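Local coordinates for protein putative transcriptional coactivator P15 (PDB 4BG7) that probably binds DNA as a phage relative of the eukaryotic coactivator PC4 and is implicated in recombination-dependent DNA replication, at residues T70-L73 with F74-F77. Numbering follows the deposited sequence.
Sequences TSQL and FYAF
Gln-72 and Tyr-75, one helical turn apart, run side by side in the same direction: OE1 of Gln-72 lies 3.8 Å from CD2 of Tyr-75, oblique to the ring, and the amide and ring planes are 46° apart. The bend at chi2 of Gln-72 (60°) brings the amide alongside the ring, while its NE2 donates to the carbonyl of Ile-19 in the second subunit, which helps fix the amide's orientation. This is the looser side: both residues are partly exposed, and the amide comes no closer to the ring than that OE1 contact. The backbone is tighter. Four i to i+4 bonds join the turns, from Phe-74 N to Thr-70 O (2.9 Å) through to Phe-77 N to Leu-73 O (2.8 Å, N-H...O 165°). On the buried side Leu-73 CD1 approaches Phe-77 CB at 4.3 Å. Both buried hydroxyls are satisfied from the preceding turn, Thr-70 OG1 by the carbonyl of Thr-66 just before the helix and Ser-71 OG by that of Leu-67. Across the dimer, Ile-18 of the second subunit packs on Ala-76. The arrangement is regular alpha-helical i to i+4 hydrogen bonding, here in the helix following the four-stranded antiparallel sheet of a PC4-like dimer.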
ATOM      1  N   THR A  70      -4.110   2.561   9.013  1.00 23.57           N
ATOM      2  CA  THR A  70      -2.666   2.501   9.091  1.00 23.46           C
ATOM      3  C   THR A  70      -2.226   1.431  10.059  1.00 26.83           C
ATOM      4  O   THR A  70      -1.334   0.653   9.725  1.00 25.27           O
ATOM      5  CB  THR A  70      -2.056   3.842   9.393  1.00 24.55           C
ATOM      6  OG1 THR A  70      -2.585   4.376  10.619  1.00 26.03           O
ATOM      7  CG2 THR A  70      -2.284   4.855   8.220  1.00 24.80           C
ATOM      8  N   SER A  71      -2.869   1.362  11.245  1.00 25.74           N
ATOM      9  CA  SER A  71      -2.603   0.310  12.240  1.00 26.83           C
ATOM     10  C   SER A  71      -2.929  -1.076  11.651  1.00 24.50           C
ATOM     11  O   SER A  71      -2.165  -2.023  11.805  1.00 24.51           O
ATOM     12  CB  SER A  71      -3.434   0.543  13.505  1.00 27.78           C
ATOM     13  OG  SER A  71      -3.018   1.759  14.050  1.00 32.53           O
ATOM     14  N   GLN A  72      -4.021  -1.192  10.920  1.00 27.15           N
ATOM     15  CA  GLN A  72      -4.325  -2.513  10.305  1.00 25.15           C
ATOM     16  C   GLN A  72      -3.281  -2.899   9.248  1.00 26.50           C
ATOM     17  O   GLN A  72      -2.908  -4.039   9.108  1.00 25.92           O
ATOM     18  CB  GLN A  72      -5.678  -2.490   9.686  1.00 26.63           C
ATOM     19  CG  GLN A  72      -6.140  -3.783   9.018  1.00 28.58           C
ATOM     20  CD  GLN A  72      -6.201  -4.978   9.969  1.00 35.58           C
ATOM     21  OE1 GLN A  72      -6.184  -4.803  11.185  1.00 27.88           O
ATOM     22  NE2 GLN A  72      -6.325  -6.205   9.405  1.00 32.15           N
ATOM     23  N   LEU A  73      -2.848  -1.941   8.453  1.00 29.36           N
ATOM     24  CA  LEU A  73      -1.823  -2.256   7.432  1.00 28.17           C
ATOM     25  C   LEU A  73      -0.493  -2.646   8.090  1.00 26.72           C
ATOM     26  O   LEU A  73       0.100  -3.676   7.742  1.00 28.56           O
ATOM     27  CB  LEU A  73      -1.664  -1.078   6.449  1.00 27.45           C
ATOM     28  CG  LEU A  73      -0.563  -1.192   5.393  1.00 27.48           C
ATOM     29  CD1 LEU A  73      -0.664  -2.511   4.616  1.00 27.29           C
ATOM     30  CD2 LEU A  73      -0.558   0.049   4.459  1.00 25.69           C
ATOM     31  N   PHE A  74      -0.077  -1.891   9.089  1.00 22.33           N
ATOM     32  CA  PHE A  74       1.188  -2.132   9.816  1.00 27.68           C
ATOM     33  C   PHE A  74       1.111  -3.542  10.401  1.00 26.01           C
ATOM     34  O   PHE A  74       2.016  -4.386  10.224  1.00 24.32           O
ATOM     35  CB  PHE A  74       1.405  -1.104  10.954  1.00 25.46           C
ATOM     36  CG  PHE A  74       2.804  -1.070  11.516  1.00 27.52           C
ATOM     37  CD1 PHE A  74       3.235  -2.029  12.421  1.00 27.90           C
ATOM     38  CD2 PHE A  74       3.700  -0.060  11.139  1.00 32.93           C
ATOM     39  CE1 PHE A  74       4.502  -1.996  12.912  1.00 28.92           C
ATOM     40  CE2 PHE A  74       5.016  -0.018  11.630  1.00 31.77           C
ATOM     41  CZ  PHE A  74       5.410  -0.998  12.525  1.00 32.95           C
ATOM     42  N   TYR A  75      -0.020  -3.819  11.030  1.00 25.70           N
ATOM     43  CA  TYR A  75      -0.253  -5.180  11.569  1.00 27.53           C
ATOM     44  C   TYR A  75      -0.208  -6.294  10.482  1.00 29.60           C
ATOM     45  O   TYR A  75       0.527  -7.370  10.643  1.00 28.27           O
ATOM     46  CB  TYR A  75      -1.538  -5.197  12.395  1.00 25.42           C
ATOM     47  CG  TYR A  75      -2.158  -6.559  12.546  1.00 27.38           C
ATOM     48  CD1 TYR A  75      -1.647  -7.478  13.430  1.00 30.03           C
ATOM     49  CD2 TYR A  75      -3.148  -6.972  11.676  1.00 31.67           C
ATOM     50  CE1 TYR A  75      -2.218  -8.736  13.546  1.00 33.35           C
ATOM     51  CE2 TYR A  75      -3.712  -8.192  11.773  1.00 33.30           C
ATOM     52  CZ  TYR A  75      -3.254  -9.071  12.728  1.00 35.51           C
ATOM     53  OH  TYR A  75      -3.841 -10.302  12.778  1.00 39.29           O
ATOM     54  N   ALA A  76      -0.984  -6.094   9.403  1.00 28.47           N
ATOM     55  CA  ALA A  76      -1.152  -7.165   8.380  1.00 27.07           C
ATOM     56  C   ALA A  76       0.141  -7.404   7.655  1.00 28.98           C
ATOM     57  O   ALA A  76       0.535  -8.607   7.435  1.00 27.80           O
ATOM     58  CB  ALA A  76      -2.310  -6.893   7.361  1.00 27.54           C
ATOM     59  N   PHE A  77       0.824  -6.300   7.341  1.00 25.43           N
ATOM     60  CA  PHE A  77       2.090  -6.364   6.619  1.00 30.10           C
ATOM     61  C   PHE A  77       3.209  -6.994   7.480  1.00 32.40           C
ATOM     62  O   PHE A  77       3.954  -7.908   7.037  1.00 33.75           O
ATOM     63  CB  PHE A  77       2.449  -4.959   6.168  1.00 30.06           C
ATOM     64  CG  PHE A  77       3.690  -4.855   5.286  1.00 31.39           C
ATOM     65  CD1 PHE A  77       3.940  -5.739   4.289  1.00 36.50           C
ATOM     66  CD2 PHE A  77       4.539  -3.815   5.445  1.00 36.67           C
ATOM     67  CE1 PHE A  77       5.049  -5.599   3.476  1.00 34.79           C
ATOM     68  CE2 PHE A  77       5.621  -3.639   4.600  1.00 40.52           C
ATOM     69  CZ  PHE A  77       5.883  -4.556   3.643  1.00 36.25           C
TER